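PDB 3ZXK: HIAXHD3 from Humicola insolens, which probably removes arabinofuranose side chains from xylan as an exo-acting family 43 glycoside hydrolase, a scaffold whose active site has been engineered to add endo-xylanase activity. Local coordinates for residues V44-D49 and T54-S59; Y48-W53 and H261-M266; S219-G222 and G226-E229. One frame throughout, in Å; residues are numbered along the deposited sequence.

Interaction 1 (V44-D49 and T54-S59); sequences VLKSYD and TPVTHS
V44 lies alongside T57, the two side chains pointing the same way, with V44 CB 3.6 Å from T57 CG2 and V44 CG2 almost as close. T57 has OG1 anti to its own N (chi1 -167°), which turns CG2 onto V44 and sends the hydroxyl to the indole N-H of W131. On the same face K46 crosses V56 at about a right angle, K46 CB 3.7 Å from V56 CG1; its extended chain then runs on to salt bridges with E123 and E314. On the opposite face L45 CD2 presses tightly on the proline, 3.4 Å from P55 CA. In the backbone ladder V44 N gives to T57 O at 2.8 Å. V44 O takes a nearly straight bond (178°) from V56 N and a longer, weak one from T57 N. Further along, K46 and T54 exchange two bonds, and a water joins K46 O to T54 OG1. Two residues, V56 and T57, thus face V44: a classic beta bulge in the hairpin formed by the last two strands of a four-stranded antiparallel blade, as in the five-bladed beta-propeller of GH43 enzymes.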
ATOM      1  N   VAL A  44       4.630  -4.878  -5.005  1.00  4.28           N
ATOM      2  CA  VAL A  44       6.031  -5.235  -4.812  1.00  4.41           C
ATOM      3  C   VAL A  44       6.875  -4.025  -5.214  1.00  4.21           C
ATOM      4  O   VAL A  44       6.717  -3.499  -6.332  1.00  4.69           O
ATOM      5  CB  VAL A  44       6.464  -6.446  -5.669  1.00  4.86           C
ATOM      6  CG1 VAL A  44       7.912  -6.833  -5.400  1.00  6.03           C
ATOM      7  CG2 VAL A  44       5.583  -7.661  -5.370  1.00  5.26           C
ATOM      8  N   LEU A  45       7.748  -3.609  -4.300  1.00  4.32           N
ATOM      9  CA  LEU A  45       8.737  -2.568  -4.567  1.00  4.16           C
ATOM     10  C   LEU A  45      10.110  -3.176  -4.678  1.00  4.19           C
ATOM     11  O   LEU A  45      10.388  -4.249  -4.107  1.00  3.80           O
ATOM     12  CB  LEU A  45       8.732  -1.495  -3.475  1.00  4.98           C
ATOM     13  CG  LEU A  45       7.361  -1.006  -2.954  1.00  7.18           C
ATOM     14  CD1 LEU A  45       7.593  -0.128  -1.731  1.00  8.60           C
ATOM     15  CD2 LEU A  45       6.613  -0.249  -4.032  1.00  9.04           C
ATOM     16  N   LYS A  46      10.977  -2.479  -5.411  1.00  4.48           N
ATOM     17  CA  LYS A  46      12.327  -2.927  -5.659  1.00  4.73           C
ATOM     18  C   LYS A  46      13.314  -1.836  -5.233  1.00  4.73           C
ATOM     19  O   LYS A  46      13.037  -0.632  -5.398  1.00  4.83           O
ATOM     20  CB  LYS A  46      12.447  -3.188  -7.154  1.00  6.43           C
ATOM     21  CG  LYS A  46      13.829  -3.228  -7.719  1.00  8.75           C
ATOM     22  CD  LYS A  46      13.809  -3.383  -9.221  1.00 10.20           C
ATOM     23  CE  LYS A  46      15.223  -3.687  -9.680  1.00 12.69           C
ATOM     24  NZ  LYS A  46      15.280  -3.951 -11.137  1.00 15.64           N
ATOM     25  N   SER A  47      14.449  -2.268  -4.692  1.00  4.54           N
ATOM     26  CA  SER A  47      15.559  -1.385  -4.325  0.57  4.98           C
ATOM     27  C   SER A  47      16.900  -2.070  -4.491  1.00  5.14           C
ATOM     28  O   SER A  47      16.985  -3.267  -4.376  1.00  5.33           O
ATOM     29  CB  SER A  47      15.446  -0.947  -2.867  0.57  5.26           C
ATOM     30  OG  SER A  47      16.451  -0.001  -2.585  0.57  4.82           O
ATOM     31  N   TYR A  48      17.945  -1.280  -4.685  1.00  5.38           N
ATOM     32  CA  TYR A  48      19.302  -1.810  -4.702  1.00  5.47           C
ATOM     33  C   TYR A  48      20.039  -1.518  -3.397  1.00  5.80           C
ATOM     34  O   TYR A  48      21.133  -2.049  -3.162  1.00  6.46           O
ATOM     35  CB  TYR A  48      20.091  -1.260  -5.893  1.00  5.85           C
ATOM     36  CG  TYR A  48      19.576  -1.701  -7.230  1.00  6.64           C
ATOM     37  CD1 TYR A  48      19.840  -2.982  -7.711  1.00  8.07           C
ATOM     38  CD2 TYR A  48      18.814  -0.827  -8.039  1.00  7.85           C
ATOM     39  CE1 TYR A  48      19.375  -3.375  -8.969  1.00  9.63           C
ATOM     40  CE2 TYR A  48      18.345  -1.222  -9.290  1.00 10.10           C
ATOM     41  CZ  TYR A  48      18.626  -2.497  -9.738  1.00 10.77           C
ATOM     42  OH  TYR A  48      18.173  -2.898 -10.975  1.00 13.28           O
ATOM     43  N   ASP A  49      19.428  -0.697  -2.535  1.00  5.75           N
ATOM     44  CA  ASP A  49      20.104  -0.226  -1.329  1.00  6.24           C
ATOM     45  C   ASP A  49      19.252  -0.153  -0.062  1.00  6.08           C
ATOM     46  O   ASP A  49      19.754   0.319   0.936  1.00  6.85           O
ATOM     47  CB  ASP A  49      20.754   1.151  -1.599  1.00  7.69           C
ATOM     48  CG  ASP A  49      19.741   2.221  -2.026  1.00  8.93           C
ATOM     49  OD1 ASP A  49      18.515   1.951  -2.006  1.00  7.77           O
ATOM     50  OD2 ASP A  49      20.182   3.327  -2.419  1.00 12.40           O
ATOM     51  N   THR A  54      11.220   1.622  -5.777  1.00  7.15           N
ATOM     52  CA  THR A  54      10.410   1.851  -6.978  1.00  8.31           C
ATOM     53  C   THR A  54       9.402   0.705  -7.060  1.00  7.19           C
ATOM     54  O   THR A  54       9.804  -0.458  -6.898  1.00  6.98           O
ATOM     55  CB  THR A  54      11.282   1.788  -8.242  1.00 11.69           C
ATOM     56  OG1 THR A  54      12.287   2.810  -8.189  1.00 15.55           O
ATOM     57  CG2 THR A  54      10.435   1.974  -9.497  1.00 14.54           C
ATOM     58  N   PRO A  55       8.108   1.013  -7.291  1.00  7.56           N
ATOM     59  CA  PRO A  55       7.122  -0.084  -7.418  1.00  6.55           C
ATOM     60  C   PRO A  55       7.296  -0.805  -8.757  1.00  6.30           C
ATOM     61  O   PRO A  55       7.513  -0.142  -9.790  1.00  7.44           O
ATOM     62  CB  PRO A  55       5.767   0.638  -7.309  1.00  7.55           C
ATOM     63  CG  PRO A  55       6.043   2.027  -7.738  1.00  8.17           C
ATOM     64  CD  PRO A  55       7.492   2.344  -7.495  1.00  8.25           C
ATOM     65  N   VAL A  56       7.288  -2.140  -8.745  1.00  5.62           N
ATOM     66  CA  VAL A  56       7.547  -2.879  -9.988  1.00  5.81           C
ATOM     67  C   VAL A  56       6.434  -3.804 -10.450  1.00  4.99           C
ATOM     68  O   VAL A  56       6.343  -4.085 -11.645  1.00  5.98           O
ATOM     69  CB  VAL A  56       8.904  -3.610  -9.985  1.00  6.04           C
ATOM     70  CG1 VAL A  56      10.016  -2.568  -9.930  1.00  7.20           C
ATOM     71  CG2 VAL A  56       8.986  -4.622  -8.836  1.00  6.50           C
ATOM     72  N   THR A  57       5.585  -4.243  -9.530  1.00  4.56           N
ATOM     73  CA  THR A  57       4.485  -5.164  -9.857  1.00  4.28           C
ATOM     74  C   THR A  57       3.485  -5.225  -8.706  1.00  4.03           C
ATOM     75  O   THR A  57       3.718  -4.628  -7.652  1.00  4.21           O
ATOM     76  CB  THR A  57       5.023  -6.598 -10.246  1.00  4.26           C
ATOM     77  OG1 THR A  57       3.970  -7.386 -10.839  1.00  4.59           O
ATOM     78  CG2 THR A  57       5.612  -7.348  -9.050  1.00  4.38           C
ATOM     79  N   HIS A  58       2.379  -5.929  -8.906  1.00  3.69           N
ATOM     80  CA  HIS A  58       1.461  -6.247  -7.812  1.00  3.26           C
ATOM     81  C   HIS A  58       1.197  -7.727  -7.874  1.00  3.06           C
ATOM     82  O   HIS A  58       0.973  -8.277  -8.952  1.00  3.36           O
ATOM     83  CB  HIS A  58       0.113  -5.567  -7.978  1.00  3.48           C
ATOM     84  CG  HIS A  58       0.080  -4.103  -7.601  1.00  4.29           C
ATOM     85  ND1 HIS A  58       0.629  -3.130  -8.372  1.00  5.56           N
ATOM     86  CD2 HIS A  58      -0.479  -3.466  -6.499  1.00  4.31           C
ATOM     87  CE1 HIS A  58       0.381  -1.921  -7.814  1.00  6.49           C
ATOM     88  NE2 HIS A  58      -0.279  -2.121  -6.664  1.00  5.28           N
ATOM     89  N   SER A  59       1.181  -8.391  -6.723  1.00  3.30           N
ATOM     90  CA  SER A  59       0.991  -9.871  -6.706  1.00  3.23           C
ATOM     91  C   SER A  59      -0.445 -10.331  -6.984  1.00  3.44           C
ATOM     92  O   SER A  59      -0.646 -11.479  -7.353  1.00  3.74           O
ATOM     93  CB  SER A  59       1.430 -10.435  -5.353  1.00  3.50           C
ATOM     94  OG  SER A  59       2.810 -10.268  -5.185  1.00  4.07           O
TER
HETATM   95  O   HOH W   1      14.599   1.299  -7.271  1.00 34.79           O

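Interaction 2 (Y48-W53 and H261-M266); sequences YDLVHW and HYVAFM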
ATOM      1  N   TYR A  48      17.945  -1.280  -4.685  1.00  5.38           N
ATOM      2  CA  TYR A  48      19.302  -1.810  -4.702  1.00  5.47           C
ATOM      3  C   TYR A  48      20.039  -1.518  -3.397  1.00  5.80           C
ATOM      4  O   TYR A  48      21.133  -2.049  -3.162  1.00  6.46           O
ATOM      5  CB  TYR A  48      20.091  -1.260  -5.893  1.00  5.85           C
ATOM      6  CG  TYR A  48      19.576  -1.701  -7.230  1.00  6.64           C
ATOM      7  CD1 TYR A  48      19.840  -2.982  -7.711  1.00  8.07           C
ATOM      8  CD2 TYR A  48      18.814  -0.827  -8.039  1.00  7.85           C
ATOM      9  CE1 TYR A  48      19.375  -3.375  -8.969  1.00  9.63           C
ATOM     10  CE2 TYR A  48      18.345  -1.222  -9.290  1.00 10.10           C
ATOM     11  CZ  TYR A  48      18.626  -2.497  -9.738  1.00 10.77           C
ATOM     12  OH  TYR A  48      18.173  -2.898 -10.975  1.00 13.28           O
ATOM     13  N   ASP A  49      19.428  -0.697  -2.535  1.00  5.75           N
ATOM     14  CA  ASP A  49      20.104  -0.226  -1.329  1.00  6.24           C
ATOM     15  C   ASP A  49      19.252  -0.153  -0.062  1.00  6.08           C
ATOM     16  O   ASP A  49      19.754   0.319   0.936  1.00  6.85           O
ATOM     17  CB  ASP A  49      20.754   1.151  -1.599  1.00  7.69           C
ATOM     18  CG  ASP A  49      19.741   2.221  -2.026  1.00  8.93           C
ATOM     19  OD1 ASP A  49      18.515   1.951  -2.006  1.00  7.77           O
ATOM     20  OD2 ASP A  49      20.182   3.327  -2.419  1.00 12.40           O
ATOM     21  N   LEU A  50      18.018  -0.674  -0.106  1.00  5.96           N
ATOM     22  CA  LEU A  50      17.029  -0.573   0.989  1.00  6.15           C
ATOM     23  C   LEU A  50      16.519   0.823   1.249  1.00  6.83           C
ATOM     24  O   LEU A  50      15.680   1.026   2.141  1.00  7.30           O
ATOM     25  CB  LEU A  50      17.528  -1.199   2.306  1.00  6.93           C
ATOM     26  CG  LEU A  50      17.722  -2.703   2.366  1.00  7.39           C
ATOM     27  CD1 LEU A  50      18.385  -3.108   3.670  1.00  8.68           C
ATOM     28  CD2 LEU A  50      16.382  -3.398   2.220  1.00  6.60           C
ATOM     29  N   VAL A  51      16.949   1.777   0.432  1.00  7.33           N
ATOM     30  CA  VAL A  51      16.633   3.184   0.677  1.00  8.84           C
ATOM     31  C   VAL A  51      15.779   3.803  -0.425  1.00  7.89           C
ATOM     32  O   VAL A  51      14.796   4.461  -0.131  1.00  8.76           O
ATOM     33  CB  VAL A  51      17.929   3.978   0.878  1.00  9.24           C
ATOM     34  CG1 VAL A  51      17.672   5.472   0.944  1.00  9.50           C
ATOM     35  CG2 VAL A  51      18.636   3.485   2.132  1.00  9.97           C
ATOM     36  N   HIS A  52      16.152   3.599  -1.685  1.00  7.61           N
ATOM     37  CA  HIS A  52      15.393   4.157  -2.796  1.00  8.42           C
ATOM     38  C   HIS A  52      14.586   3.066  -3.441  1.00  7.85           C
ATOM     39  O   HIS A  52      15.144   2.130  -4.033  1.00  8.63           O
ATOM     40  CB  HIS A  52      16.359   4.780  -3.792  1.00  9.48           C
ATOM     41  CG  HIS A  52      17.240   5.849  -3.186  1.00 11.76           C
ATOM     42  ND1 HIS A  52      18.508   5.617  -2.789  1.00 15.00           N
ATOM     43  CD2 HIS A  52      16.974   7.180  -2.890  1.00 14.13           C
ATOM     44  CE1 HIS A  52      19.041   6.754  -2.290  1.00 15.91           C
ATOM     45  NE2 HIS A  52      18.105   7.710  -2.350  1.00 16.64           N
ATOM     46  N   TRP A  53      13.269   3.163  -3.300  1.00  7.09           N
ATOM     47  CA  TRP A  53      12.337   2.107  -3.696  1.00  6.58           C
ATOM     48  C   TRP A  53      11.520   2.559  -4.875  1.00  7.28           C
ATOM     49  O   TRP A  53      11.126   3.741  -4.940  1.00  8.63           O
ATOM     50  CB  TRP A  53      11.408   1.790  -2.549  1.00  6.55           C
ATOM     51  CG  TRP A  53      12.108   1.198  -1.377  1.00  5.54           C
ATOM     52  CD1 TRP A  53      12.627   1.854  -0.273  1.00  6.90           C
ATOM     53  CD2 TRP A  53      12.404  -0.212  -1.173  1.00  5.20           C
ATOM     54  NE1 TRP A  53      13.177   0.963   0.610  1.00  6.98           N
ATOM     55  CE2 TRP A  53      13.090  -0.308   0.117  1.00  6.05           C
ATOM     56  CE3 TRP A  53      12.155  -1.374  -1.899  1.00  4.75           C
ATOM     57  CZ2 TRP A  53      13.512  -1.530   0.635  1.00  5.33           C
ATOM     58  CZ3 TRP A  53      12.607  -2.592  -1.381  1.00  4.61           C
ATOM     59  CH2 TRP A  53      13.256  -2.667  -0.138  1.00  5.23           C
ATOM     60  N   HIS A 261      19.720  -5.812   8.381  1.00  6.68           N
ATOM     61  CA  HIS A 261      18.984  -4.563   8.605  1.00  6.30           C
ATOM     62  C   HIS A 261      17.569  -4.871   9.023  1.00  5.73           C
ATOM     63  O   HIS A 261      16.965  -5.860   8.569  1.00  6.27           O
ATOM     64  CB  HIS A 261      19.027  -3.728   7.329  1.00  7.73           C
ATOM     65  CG  HIS A 261      20.430  -3.376   6.917  1.00  9.13           C
ATOM     66  ND1 HIS A 261      21.032  -2.233   7.300  1.00 13.15           N
ATOM     67  CD2 HIS A 261      21.387  -4.114   6.215  1.00 10.93           C
ATOM     68  CE1 HIS A 261      22.305  -2.214   6.829  1.00 13.95           C
ATOM     69  NE2 HIS A 261      22.522  -3.371   6.167  1.00 13.70           N
ATOM     70  N   TYR A 262      17.016  -4.033   9.891  1.00  5.70           N
ATOM     71  CA  TYR A 262      15.618  -4.196  10.322  1.00  4.83           C
ATOM     72  C   TYR A 262      14.809  -3.102   9.588  1.00  4.70           C
ATOM     73  O   TYR A 262      15.127  -1.890   9.688  1.00  4.78           O
ATOM     74  CB  TYR A 262      15.515  -4.106  11.860  1.00  5.24           C
ATOM     75  CG  TYR A 262      14.105  -4.168  12.417  1.00  5.64           C
ATOM     76  CD1 TYR A 262      13.084  -4.870  11.754  1.00  6.23           C
ATOM     77  CD2 TYR A 262      13.777  -3.504  13.606  1.00  5.99           C
ATOM     78  CE1 TYR A 262      11.796  -4.921  12.259  1.00  6.21           C
ATOM     79  CE2 TYR A 262      12.503  -3.533  14.103  1.00  6.02           C
ATOM     80  CZ  TYR A 262      11.511  -4.213  13.428  1.00  5.22           C
ATOM     81  OH  TYR A 262      10.242  -4.210  13.972  1.00  5.52           O
ATOM     82  N   VAL A 263      13.815  -3.530   8.817  1.00  4.64           N
ATOM     83  CA  VAL A 263      12.932  -2.590   8.110  1.00  4.62           C
ATOM     84  C   VAL A 263      11.612  -2.667   8.849  1.00  4.48           C
ATOM     85  O   VAL A 263      10.920  -3.677   8.790  1.00  4.97           O
ATOM     86  CB  VAL A 263      12.717  -2.953   6.618  1.00  4.97           C
ATOM     87  CG1 VAL A 263      11.901  -1.877   5.931  1.00  5.17           C
ATOM     88  CG2 VAL A 263      14.056  -3.094   5.916  1.00  5.50           C
ATOM     89  N   ALA A 264      11.274  -1.604   9.563  1.00  4.56           N
ATOM     90  CA  ALA A 264      10.015  -1.579  10.342  1.00  4.05           C
ATOM     91  C   ALA A 264       9.092  -0.539   9.727  1.00  4.12           C
ATOM     92  O   ALA A 264       9.474   0.115   8.745  1.00  4.50           O
ATOM     93  CB  ALA A 264      10.282  -1.247  11.819  1.00  4.65           C
ATOM     94  N   PHE A 265       7.881  -0.346  10.256  1.00  4.55           N
ATOM     95  CA  PHE A 265       7.169   0.849   9.825  1.00  4.97           C
ATOM     96  C   PHE A 265       6.660   1.641  11.003  1.00  5.55           C
ATOM     97  O   PHE A 265       6.579   1.123  12.138  1.00  5.48           O
ATOM     98  CB  PHE A 265       6.015   0.543   8.821  1.00  6.10           C
ATOM     99  CG  PHE A 265       5.028  -0.458   9.329  1.00  7.77           C
ATOM    100  CD1 PHE A 265       3.983  -0.054  10.166  1.00  9.00           C
ATOM    101  CD2 PHE A 265       5.140  -1.809   8.976  1.00  8.28           C
ATOM    102  CE1 PHE A 265       3.062  -0.983  10.646  1.00 10.33           C
ATOM    103  CE2 PHE A 265       4.220  -2.724   9.437  1.00  9.71           C
ATOM    104  CZ  PHE A 265       3.183  -2.319  10.265  1.00 10.54           C
ATOM    105  N   MET A 266       6.336   2.906  10.717  1.00  5.27           N
ATOM    106  CA  MET A 266       5.806   3.881  11.669  0.57  5.96           C
ATOM    107  C   MET A 266       4.317   4.091  11.394  1.00  6.10           C
ATOM    108  O   MET A 266       3.905   4.053  10.223  1.00  7.19           O
ATOM    109  CB  MET A 266       6.497   5.236  11.459  0.57  6.57           C
ATOM    110  CG  MET A 266       8.016   5.232  11.567  0.57  7.46           C
ATOM    111  SD  MET A 266       8.643   4.798  13.208  0.57  9.36           S
ATOM    112  CE  MET A 266       7.930   6.066  14.265  0.57  7.61           C
TER
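An interface between two blades of the beta-propeller is bridged here by L50, from the loop that links strands 41-47 and 54-58, reaching onto H261 and V263 of strand 260-267. Methyl CD1 of L50 comes obliquely to the base of the histidine, 3.8 Å from H261 CB, and lies equally near CG. The other methyl, CD2, faces V263 CG2 more loosely at 4.4 Å. The side chains of H261 and V263, two apart on the strand, both set out toward the loop. The contact is apolar and small; much of the loop's shape is set by bonds within it, and S47 OG adds bonds to D49 N and H52 O. D49 forms an Asx turn that extends into an Asx motif: its OD1 accepts from V51 N at 2.9 Å, well above the carboxylate plane, and from H52 N at 2.9 Å on the syn side. OD2 uses its syn lone pair for H52 ND1, 2.9 Å away and in the plane of the imidazole, which fixes the rotation of that ring; V51 CG1 lies over one of its faces. Within this turn L50 has a positive phi (67°), and its O receives a weak bond from W53 NE1 at 2.9 Å. GH43 propellers carry the substrate site on the axis, and strand 260-267 contributes to it: F265, two residues beyond V263, touches the bound arabinofuranose, whereas the side chain of V263 stays about 14 Å from that sugar. H261 NE2 is hydrogen-bonded to T259 OG1, and P305 also packs on H261.

Interaction 3 (S219-G222 and G226-E229); sequences STTG and GPYE
S219, T220 and P227 carry most of this contact, with T221, G226 and Y228 completing it. S219 sits over one face of the Y228 ring: its CB is 4.1 Å from the ring centroid and 22° off the normal, a CH-pi contact, while its CA lies nearer the rim. The hydroxyl points away from the ring, OG being anti to the backbone N (chi1 170°) and 3.5 Å from G226 CA. There it takes weak bonds from T221 N and G222 N, its stronger partner being S223 O just beyond.

T220 grips the carbonyl of P227 twice. Its backbone N gives a nearly straight bond to P227 O at 2.9 Å, and its hydroxyl OG1 adds a second at 3.1 Å, arriving from above the carbonyl plane. The chi1 of 63° folds OG1 between T220's own N and carbonyl carbon, bringing both donors to one oxygen. The T220 methyl CG2 turns instead to the aliphatic part of E229, 3.8 Å from E229 CG.

P227 follows a cis peptide bond, and G226 before it has a positive phi, consistent with the tight return of the chain here. The ring of P227 crosses both threonines at about right angles, its CD 4.1 Å from T221 CG2. T221 OG1 donates to G226 O at 2.7 Å, again from above the carbonyl plane, and S223 N bonds to the same hydroxyl. Y228 OH reaches back to P224 O, so the loop is also held from the tyrosine's far end. S219 and Y228 form the antiparallel non-hydrogen-bonded pair closing this connection: a beta hairpin joining strands 213-219 and 228-232 of one propeller blade.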
ATOM      1  N   SER A 219      14.074 -20.737  17.613  1.00  5.71           N
ATOM      2  CA  SER A 219      13.673 -22.110  17.939  1.00  6.27           C
ATOM      3  C   SER A 219      14.676 -22.689  18.930  1.00  7.34           C
ATOM      4  O   SER A 219      15.891 -22.618  18.707  1.00  7.70           O
ATOM      5  CB  SER A 219      13.676 -22.978  16.695  1.00  7.10           C
ATOM      6  OG  SER A 219      13.506 -24.334  17.068  1.00  7.15           O
ATOM      7  N   THR A 220      14.168 -23.282  19.994  1.00  8.95           N
ATOM      8  CA  THR A 220      15.035 -23.813  21.049  1.00 10.17           C
ATOM      9  C   THR A 220      15.592 -25.209  20.682  1.00 11.49           C
ATOM     10  O   THR A 220      16.575 -25.669  21.264  1.00 13.67           O
ATOM     11  CB  THR A 220      14.299 -23.874  22.396  1.00 11.00           C
ATOM     12  OG1 THR A 220      13.200 -24.772  22.282  1.00 11.81           O
ATOM     13  CG2 THR A 220      13.750 -22.494  22.774  1.00 13.56           C
ATOM     14  N   THR A 221      14.967 -25.860  19.697  1.00 10.72           N
ATOM     15  CA  THR A 221      15.297 -27.238  19.311  1.00 10.85           C
ATOM     16  C   THR A 221      16.053 -27.313  18.008  1.00 11.87           C
ATOM     17  O   THR A 221      16.572 -28.368  17.630  1.00 14.60           O
ATOM     18  CB  THR A 221      13.995 -28.024  19.076  1.00 11.55           C
ATOM     19  OG1 THR A 221      13.179 -27.314  18.110  1.00 12.37           O
ATOM     20  CG2 THR A 221      13.247 -28.231  20.411  1.00 13.99           C
ATOM     21  N   GLY A 222      16.083 -26.197  17.297  1.00 11.10           N
ATOM     22  CA  GLY A 222      16.634 -26.176  15.950  1.00 11.71           C
ATOM     23  C   GLY A 222      15.667 -26.721  14.910  1.00 11.46           C
ATOM     24  O   GLY A 222      16.039 -26.836  13.749  1.00 12.03           O
ATOM     25  N   GLY A 226       9.833 -25.453  16.441  1.00  8.76           N
ATOM     26  CA  GLY A 226      10.165 -24.909  17.754  1.00 10.12           C
ATOM     27  C   GLY A 226      10.120 -25.957  18.852  1.00 10.65           C
ATOM     28  O   GLY A 226      10.534 -27.092  18.638  1.00 11.95           O
ATOM     29  N   PRO A 227       9.620 -25.598  20.051  1.00 11.22           N
ATOM     30  CA  PRO A 227       9.077 -24.301  20.477  1.00 10.35           C
ATOM     31  C   PRO A 227      10.089 -23.166  20.389  1.00 10.21           C
ATOM     32  O   PRO A 227      11.298 -23.410  20.206  1.00 11.49           O
ATOM     33  CB  PRO A 227       8.673 -24.537  21.938  1.00 11.97           C
ATOM     34  CG  PRO A 227       9.391 -25.771  22.357  1.00 13.87           C
ATOM     35  CD  PRO A 227       9.583 -26.599  21.138  1.00 12.38           C
ATOM     36  N   TYR A 228       9.592 -21.942  20.513  1.00  9.25           N
ATOM     37  CA  TYR A 228      10.435 -20.768  20.374  1.00  8.20           C
ATOM     38  C   TYR A 228      10.543 -20.018  21.669  1.00  8.65           C
ATOM     39  O   TYR A 228       9.576 -19.951  22.429  1.00  9.95           O
ATOM     40  CB  TYR A 228       9.845 -19.838  19.331  1.00  7.27           C
ATOM     41  CG  TYR A 228      10.014 -20.338  17.908  1.00  6.40           C
ATOM     42  CD1 TYR A 228       9.191 -21.338  17.379  1.00  7.01           C
ATOM     43  CD2 TYR A 228      10.985 -19.787  17.084  1.00  6.23           C
ATOM     44  CE1 TYR A 228       9.353 -21.779  16.062  1.00  6.32           C
ATOM     45  CE2 TYR A 228      11.162 -20.219  15.769  1.00  6.11           C
ATOM     46  CZ  TYR A 228      10.356 -21.224  15.265  1.00  6.40           C
ATOM     47  OH  TYR A 228      10.519 -21.641  13.954  1.00  6.69           O
ATOM     48  N   GLU A 229      11.706 -19.410  21.885  1.00  8.87           N
ATOM     49  CA  GLU A 229      11.913 -18.466  22.991  1.00  9.60           C
ATOM     50  C   GLU A 229      12.122 -17.060  22.423  1.00  8.99           C
ATOM     51  O   GLU A 229      12.499 -16.922  21.256  1.00  8.09           O
ATOM     52  CB  GLU A 229      13.106 -18.875  23.844  1.00 10.25           C
ATOM     53  CG  GLU A 229      14.448 -18.781  23.138  1.00 12.94           C
ATOM     54  CD  GLU A 229      15.595 -19.170  24.028  1.00 15.64           C
ATOM     55  OE1 GLU A 229      15.442 -19.067  25.259  1.00 20.22           O
ATOM     56  OE2 GLU A 229      16.633 -19.612  23.499  1.00 19.47           O
TER

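Overall arrangement
Interactions 1 and 2 form one continuous region, their centres 12 Å apart: they share Y48 and D49, since the hairpin of interaction 1 is closed by the loop that interaction 2 rests against another blade. S47 OG lies 2.9 Å from H52 O, probably a hydrogen bond, and the W53 ring packs on L45 and S47. Interaction 3 stands in a different blade, its nearest atoms about 15 Å from interaction 2 and about 24 Å from interaction 1, although in sequence it falls inside the loop that interaction 2 closes. Only interaction 2 holds a glycan-pocket residue, F265; the centre of interaction 3 is about 33 Å from the chain's centre.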